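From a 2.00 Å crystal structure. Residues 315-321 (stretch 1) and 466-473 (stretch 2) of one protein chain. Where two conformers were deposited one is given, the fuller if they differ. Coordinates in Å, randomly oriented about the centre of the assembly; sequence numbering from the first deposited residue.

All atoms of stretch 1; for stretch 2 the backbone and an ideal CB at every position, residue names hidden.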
# COMPACT_ATOMS: atom_id res chain seq x y z
N GLN A 315 -20.37 -7.94 -15.62
CA GLN A 315 -19.10 -8.50 -15.19
C GLN A 315 -18.08 -7.37 -15.09
O GLN A 315 -17.10 -7.29 -15.85
CB GLN A 315 -18.64 -9.59 -16.16
CG GLN A 315 -19.59 -10.78 -16.19
CD GLN A 315 -19.32 -11.74 -17.31
OE1 GLN A 315 -18.95 -11.35 -18.43
NE2 GLN A 315 -19.51 -12.98 -17.02
N VAL A 316 -18.32 -6.51 -14.12
CA VAL A 316 -17.57 -5.30 -13.93
C VAL A 316 -17.47 -5.07 -12.42
O VAL A 316 -18.46 -5.12 -11.70
CB VAL A 316 -18.31 -4.11 -14.54
CG1 VAL A 316 -17.46 -2.85 -14.46
CG2 VAL A 316 -18.70 -4.39 -15.99
N CYS A 317 -16.25 -4.82 -11.94
CA CYS A 317 -16.03 -4.70 -10.51
C CYS A 317 -16.85 -3.55 -9.93
O CYS A 317 -17.39 -3.67 -8.83
CB CYS A 317 -14.54 -4.49 -10.23
SG CYS A 317 -13.85 -3.00 -10.93
N THR A 318 -16.98 -2.45 -10.68
CA THR A 318 -17.83 -1.32 -10.27
C THR A 318 -19.25 -1.33 -10.82
O THR A 318 -19.89 -0.28 -10.88
CB THR A 318 -17.21 0.01 -10.73
OG1 THR A 318 -16.94 -0.04 -12.16
CG2 THR A 318 -15.95 0.27 -10.00
N ALA A 319 -19.75 -2.47 -11.26
CA ALA A 319 -21.13 -2.53 -11.75
C ALA A 319 -22.08 -1.88 -10.77
O ALA A 319 -21.98 -2.07 -9.54
CB ALA A 319 -21.55 -3.96 -11.99
N GLY A 320 -23.01 -1.09 -11.30
CA GLY A 320 -24.03 -0.44 -10.49
C GLY A 320 -25.10 -1.42 -10.08
O GLY A 320 -26.20 -1.42 -10.62
N SER A 321 -24.79 -2.24 -9.10
CA SER A 321 -25.58 -3.40 -8.77
C SER A 321 -26.69 -3.18 -7.77
O SER A 321 -27.59 -4.03 -7.64
CB SER A 321 -24.66 -4.55 -8.31
OG SER A 321 -23.84 -4.16 -7.24
N UNK A 466 -16.65 8.29 -7.38
CA UNK A 466 -18.03 8.67 -7.41
C UNK A 466 -18.32 9.38 -8.75
O UNK A 466 -17.74 10.45 -9.05
CB UNK A 466 -18.37 9.56 -6.21
N UNK A 467 -19.17 8.77 -9.56
CA UNK A 467 -19.58 9.32 -10.84
C UNK A 467 -20.85 10.13 -10.64
O UNK A 467 -21.66 9.83 -9.78
CB UNK A 467 -19.79 8.21 -11.88
N UNK A 468 -21.03 11.14 -11.46
CA UNK A 468 -22.30 11.89 -11.50
C UNK A 468 -22.85 11.85 -12.94
O UNK A 468 -22.16 12.26 -13.89
CB UNK A 468 -22.10 13.33 -11.03
N UNK A 469 -24.07 11.35 -13.10
CA UNK A 469 -24.72 11.18 -14.42
C UNK A 469 -23.94 10.32 -15.39
O UNK A 469 -23.99 10.48 -16.60
CB UNK A 469 -24.95 12.55 -15.06
N UNK A 470 -23.22 9.37 -14.83
CA UNK A 470 -22.54 8.33 -15.60
C UNK A 470 -22.16 7.22 -14.61
O UNK A 470 -22.47 7.34 -13.40
CB UNK A 470 -21.31 8.88 -16.33
N UNK A 471 -21.54 6.13 -15.08
CA UNK A 471 -21.12 5.05 -14.22
C UNK A 471 -20.14 4.16 -14.96
O UNK A 471 -20.28 3.96 -16.17
CB UNK A 471 -22.32 4.24 -13.73
N UNK A 472 -19.13 3.66 -14.23
CA UNK A 472 -18.05 2.85 -14.79
C UNK A 472 -17.46 3.48 -16.05
O UNK A 472 -17.18 2.78 -17.02
CB UNK A 472 -18.56 1.44 -15.10
N UNK A 473 -17.24 4.79 -16.02
CA UNK A 473 -16.61 5.51 -17.08
C UNK A 473 -15.12 5.74 -16.71
O UNK A 473 -14.83 6.15 -15.59
CB UNK A 473 -17.34 6.83 -17.34

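Position 466 begins the stretch in extended conformation (phi/psi -116/115), and no atom of stretch 1 lies within 5.5 Å of its ideal CB. Nothing visible singles out a residue, although beta-branched side chains generally favour such angles. The deposited residue is Val-466, with chi1 t, and it does not touch stretch 1.

At position 467 the backbone is still extended, and CA-to-CB points toward stretch 1, but the gap is wide: the ideal CB has nothing of the other stretch within 5.5 Å. A small residue here would fall short of stretch 1. Only a long side chain, such as Trp, Tyr or Arg, could span the distance to Thr-318. The residue is Trp-467, chi1 m, and its indole spans the gap so that CH2 comes 3.8 Å from CB of Thr-318. The threonine meets the ring at its edge, near its plane, so this is packing rather than stacking. The indole nitrogen serves its own stretch, NE1 donating to the backbone O of 473 at 3.0 Å, a bond that ties the strand to the loop that follows it.

Positions 468, 469 and 470 are all out of reach of stretch 1, so its atoms offer no guide. Extended angles at 468 again suit a beta-branched residue, and Val-468 is found. Position 469 has a positive phi (58/31), a left-handed conformation in which Gly, Asn and Asp are commonest; it is Asn-469, whose side-chain amide is hydrogen-bonded elsewhere in the structure. Position 470 returns to a very extended backbone (-164/179) that many residues tolerate, and Cys-470 occupies it with chi1 p.

Position 471 is more telling. Its CA-to-CB points toward stretch 1, where the carbonyl O of Thr-318 offers an acceptor and Gly-320 presents no side chain. A donor carried well beyond CB is wanted: His, Gln, Lys or Arg might be considered, whereas Asn would stop short. The residue is His-471, chi1 t, whose NE2 donates to O of Thr-318 at 2.7 Å. The carbonyl lies at the ring edge, near its plane, where a ring nitrogen can donate. The absence of a side chain at Gly-320 matters here, since an ideal CB on that residue would sit a tight 3.4 Å from CE1 of His-471. ND1 is satisfied elsewhere in the structure.

Position 472 comes closest in backbone terms, its CA 6.2 Å from CA of Thr-318. Its ideal CB is 3.7 Å from OG1 of Thr-318 and 4.5 Å from CG1 of Val-316, and phi is again positive (48/44). Gly or Asn would suit the angles, while a short polar group could meet the threonine hydroxyl. Ser-472, chi1 m, does so: its OG hydrogen-bonds OG1 of Thr-318 at 2.9 Å, and the same OG lies 4.0 Å from CG1 of Val-316.

At position 473 CA-to-CB points away from stretch 1, which therefore sets no preference; Leu-473 makes no contact with it.

Stretch 2 466-473: VWVNCHSL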
# COMPACT_ATOMS: atom_id res chain seq x y z
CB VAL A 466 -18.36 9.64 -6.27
CG1 VAL A 466 -19.82 10.02 -6.31
CG2 VAL A 466 -18.01 9.00 -4.91
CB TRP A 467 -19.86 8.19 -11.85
CG TRP A 467 -18.66 7.43 -12.34
CD1 TRP A 467 -17.74 7.85 -13.26
CD2 TRP A 467 -18.23 6.14 -11.90
NE1 TRP A 467 -16.79 6.87 -13.45
CE2 TRP A 467 -17.07 5.81 -12.62
CE3 TRP A 467 -18.73 5.22 -10.98
CZ2 TRP A 467 -16.42 4.60 -12.46
CZ3 TRP A 467 -18.05 4.04 -10.81
CH2 TRP A 467 -16.91 3.74 -11.53
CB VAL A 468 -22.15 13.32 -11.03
CG1 VAL A 468 -23.48 14.06 -11.05
CG2 VAL A 468 -21.54 13.34 -9.65
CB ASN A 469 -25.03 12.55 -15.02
CG ASN A 469 -25.93 13.38 -14.11
OD1 ASN A 469 -26.78 12.85 -13.42
ND2 ASN A 469 -25.71 14.67 -14.08
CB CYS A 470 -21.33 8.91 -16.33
SG CYS A 470 -20.12 9.77 -15.30
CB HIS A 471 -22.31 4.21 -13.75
CG HIS A 471 -22.05 3.41 -12.50
ND1 HIS A 471 -22.56 3.77 -11.28
CD2 HIS A 471 -21.36 2.27 -12.30
CE1 HIS A 471 -22.15 2.91 -10.36
NE2 HIS A 471 -21.42 1.98 -10.96
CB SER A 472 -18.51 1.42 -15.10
OG SER A 472 -19.01 0.77 -13.97
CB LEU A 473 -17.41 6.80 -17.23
CG LEU A 473 -17.37 7.46 -18.58
CD1 LEU A 473 -18.02 6.49 -19.54
CD2 LEU A 473 -18.10 8.80 -18.54
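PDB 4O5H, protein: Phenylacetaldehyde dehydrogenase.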